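Local structure of regulatory protein (Bacillus megaterium, 4UA1) at the interface of chains A and B. The protein regulates transcription by binding DNA as a mercury(II)-responsive MerR-family dimer, probably repressing the mercury-resistance operon without the metal and activating it with mercury bound. Numbering follows the deposited sequence. Chains: chain A/B, Regulatory protein.

The interface of chains A and B. Residues chain A 47-48, 50-51, 54-55; chain B 128-131.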
ATOM      1  N   ASP A  47      22.518 -14.048  -4.494  1.00 37.24           N
ATOM      2  CA  ASP A  47      21.555 -14.216  -5.571  1.00 38.54           C
ATOM      3  C   ASP A  47      20.129 -14.319  -4.994  1.00 42.34           C
ATOM      4  O   ASP A  47      19.232 -13.606  -5.429  1.00 32.17           O
ATOM      5  CB  ASP A  47      21.859 -15.468  -6.408  1.00 38.53           C
ATOM      6  CG  ASP A  47      23.197 -15.398  -7.155  1.00 45.15           C
ATOM      7  OD1 ASP A  47      23.673 -16.468  -7.563  1.00 57.88           O
ATOM      8  OD2 ASP A  47      23.767 -14.308  -7.364  1.00 47.81           O
ATOM      9  N   ARG A  48      19.929 -15.162  -3.985  1.00 34.39           N
ATOM     10  CA  ARG A  48      18.582 -15.365  -3.499  1.00 32.73           C
ATOM     11  C   ARG A  48      17.974 -14.098  -2.904  1.00 33.41           C
ATOM     12  O   ARG A  48      16.804 -13.781  -3.140  1.00 30.42           O
ATOM     13  CB  ARG A  48      18.574 -16.491  -2.479  1.00 39.39           C
ATOM     14  CG  ARG A  48      17.194 -16.920  -2.010  1.00 41.32           C
ATOM     15  CD  ARG A  48      17.356 -18.216  -1.262  1.00 44.08           C
ATOM     16  NE  ARG A  48      16.109 -18.742  -0.723  1.00 52.66           N
ATOM     17  CZ  ARG A  48      15.413 -19.735  -1.269  1.00 45.50           C
ATOM     18  NH1 ARG A  48      15.813 -20.308  -2.399  1.00 39.96           N
ATOM     19  NH2 ARG A  48      14.305 -20.147  -0.681  1.00 46.39           N
ATOM     20  N   HIS A  50      18.821 -10.978  -3.696  1.00 33.37           N
ATOM     21  CA  HIS A  50      18.473 -10.125  -4.838  1.00 32.40           C
ATOM     22  C   HIS A  50      17.094 -10.507  -5.331  1.00 33.50           C
ATOM     23  O   HIS A  50      16.230  -9.658  -5.556  1.00 31.58           O
ATOM     24  CB  HIS A  50      19.440 -10.282  -6.022  1.00 35.31           C
ATOM     25  CG  HIS A  50      20.686  -9.467  -5.919  1.00 45.29           C
ATOM     26  ND1 HIS A  50      20.674  -8.099  -5.756  1.00 47.70           N
ATOM     27  CD2 HIS A  50      21.988  -9.829  -5.998  1.00 44.07           C
ATOM     28  CE1 HIS A  50      21.918  -7.659  -5.698  1.00 50.00           C
ATOM     29  NE2 HIS A  50      22.733  -8.688  -5.852  1.00 44.83           N
ATOM     30  N   PHE A  51      16.921 -11.805  -5.527  1.00 28.77           N
ATOM     31  CA  PHE A  51      15.693 -12.355  -6.064  1.00 27.62           C
ATOM     32  C   PHE A  51      14.518 -11.896  -5.206  1.00 28.64           C
ATOM     33  O   PHE A  51      13.495 -11.437  -5.734  1.00 26.99           O
ATOM     34  CB  PHE A  51      15.804 -13.890  -6.149  1.00 27.33           C
ATOM     35  CG  PHE A  51      14.597 -14.580  -6.738  1.00 31.25           C
ATOM     36  CD1 PHE A  51      13.854 -13.992  -7.750  1.00 31.26           C
ATOM     37  CD2 PHE A  51      14.221 -15.841  -6.284  1.00 28.50           C
ATOM     38  CE1 PHE A  51      12.743 -14.637  -8.281  1.00 27.68           C
ATOM     39  CE2 PHE A  51      13.117 -16.496  -6.820  1.00 31.80           C
ATOM     40  CZ  PHE A  51      12.377 -15.892  -7.810  1.00 29.40           C
ATOM     41  N   ARG A  54      13.833  -8.030  -5.463  1.00 36.36           N
ATOM     42  CA  ARG A  54      13.222  -7.557  -6.692  1.00 29.25           C
ATOM     43  C   ARG A  54      11.815  -8.077  -6.799  1.00 29.67           C
ATOM     44  O   ARG A  54      10.931  -7.359  -7.280  1.00 33.80           O
ATOM     45  CB  ARG A  54      14.072  -7.895  -7.913  1.00 31.63           C
ATOM     46  CG  ARG A  54      15.283  -6.989  -7.969  1.00 39.66           C
ATOM     47  CD  ARG A  54      16.412  -7.558  -8.768  1.00 47.27           C
ATOM     48  NE  ARG A  54      17.704  -6.930  -8.455  1.00 54.31           N
ATOM     49  CZ  ARG A  54      18.868  -7.492  -8.744  1.00 51.88           C
ATOM     50  NH1 ARG A  54      18.867  -8.664  -9.342  1.00 47.37           N
ATOM     51  NH2 ARG A  54      20.015  -6.888  -8.463  1.00 58.07           N
ATOM     52  N   MET A  55      11.555  -9.269  -6.275  1.00 23.91           N
ATOM     53  CA  MET A  55      10.164  -9.737  -6.275  1.00 28.91           C
ATOM     54  C   MET A  55       9.288  -8.770  -5.461  1.00 34.94           C
ATOM     55  O   MET A  55       8.164  -8.445  -5.841  1.00 32.17           O
ATOM     56  CB  MET A  55      10.069 -11.171  -5.743  1.00 23.31           C
ATOM     57  CG  MET A  55      10.436 -12.228  -6.806  1.00 24.93           C
ATOM     58  SD  MET A  55       9.778 -13.855  -6.407  1.00 54.84           S
ATOM     59  CE  MET A  55      10.682 -14.212  -4.892  1.00 25.36           C
TER
ATOM     60  N   THR B 128      17.135 -13.372 -14.419  1.00 29.04           N
ATOM     61  CA  THR B 128      17.128 -11.927 -14.636  1.00 31.18           C
ATOM     62  C   THR B 128      17.060 -11.173 -13.332  1.00 29.31           C
ATOM     63  O   THR B 128      17.875 -10.276 -13.085  1.00 30.80           O
ATOM     64  CB  THR B 128      15.946 -11.450 -15.520  1.00 33.39           C
ATOM     65  OG1 THR B 128      16.110 -11.968 -16.846  1.00 28.12           O
ATOM     66  CG2 THR B 128      15.936  -9.939 -15.603  1.00 28.20           C
ATOM     67  N   LEU B 129      16.124 -11.573 -12.481  1.00 28.56           N
ATOM     68  CA  LEU B 129      15.945 -10.927 -11.184  1.00 34.67           C
ATOM     69  C   LEU B 129      17.111 -11.190 -10.211  1.00 32.81           C
ATOM     70  O   LEU B 129      17.237 -10.519  -9.196  1.00 31.31           O
ATOM     71  CB  LEU B 129      14.645 -11.402 -10.571  1.00 27.76           C
ATOM     72  CG  LEU B 129      13.440 -10.924 -11.372  1.00 26.35           C
ATOM     73  CD1 LEU B 129      12.164 -11.324 -10.640  1.00 25.60           C
ATOM     74  CD2 LEU B 129      13.508  -9.418 -11.618  1.00 26.34           C
ATOM     75  N   MET B 130      17.934 -12.191 -10.519  1.00 31.35           N
ATOM     76  CA  MET B 130      19.076 -12.533  -9.690  1.00 42.73           C
ATOM     77  C   MET B 130      20.246 -11.601  -9.944  1.00 48.25           C
ATOM     78  O   MET B 130      21.013 -11.312  -9.030  1.00 51.47           O
ATOM     79  CB  MET B 130      19.519 -13.986  -9.922  1.00 36.40           C
ATOM     80  CG  MET B 130      18.770 -14.953  -9.051  1.00 35.63           C
ATOM     81  SD  MET B 130      19.365 -16.632  -9.086  1.00 50.41           S
ATOM     82  CE  MET B 130      18.691 -17.177  -7.505  1.00 35.70           C
ATOM     83  N   LYS B 131      20.378 -11.154 -11.195  1.00 47.67           N
ATOM     84  CA  LYS B 131      21.483 -10.295 -11.615  1.00 52.00           C
ATOM     85  C   LYS B 131      21.258  -8.862 -11.126  1.00 54.55           C
ATOM     86  O   LYS B 131      21.903  -7.918 -11.583  1.00 60.57           O
ATOM     87  CB  LYS B 131      21.643 -10.329 -13.143  1.00 38.71           C
TER
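A:Arg54 makes a polar link in this patch: reaching across with its chain extended from CG to NE, it donates a hydrogen bond of 2.5 Å from its terminal guanidinium nitrogen NH1 to the main-chain carbonyl oxygen O of B:Leu129. The bond is bent, 137° at the hydrogen, and NH1 sits above the carbonyl plane, 63° out of it, rather than on a lone pair. At this resolution of 2.56 Å the shortness carries no weight. The last modelled backbone of chain B lies at the guanidinium edge, with the N atoms of B:Met130 and B:Lys131 in its plane.

A:His50 packs beside the next carbonyl, its CD2 3.5 Å from O of B:Met130, a contact without a hydrogen bond. Its CB also sits 3.7 Å above the A:Arg54 guanidinium plane, toward the rim.

Apolar contacts flank this link. B:Leu129 crosses A:Phe51 obliquely, its CB 3.9 Å from the ring atom CD1 of A:Phe51, while its methyl CD2 lies 4.0 Å from CB of A:Arg54. Farther toward the start of helix 44-57, the thioether end of B:Met130, extended beyond CG, lies against A:Asp47, with SD and CE each 3.8 Å from CB of A:Asp47.

CG of A:Phe51 is anti to the backbone N (chi1 -178°), and CE of A:Met55 backs the ring, 3.7 Å above its centre.

Helix 44-57 of the MerR-type DNA-binding region thus docks on helix 124-130, which directly follows B:Cys123 of the partner's mercury site, plausibly coupling the two. The long helices 78-112 pair antiparallel, bringing each C-terminal helix to the other subunit's DNA-binding region.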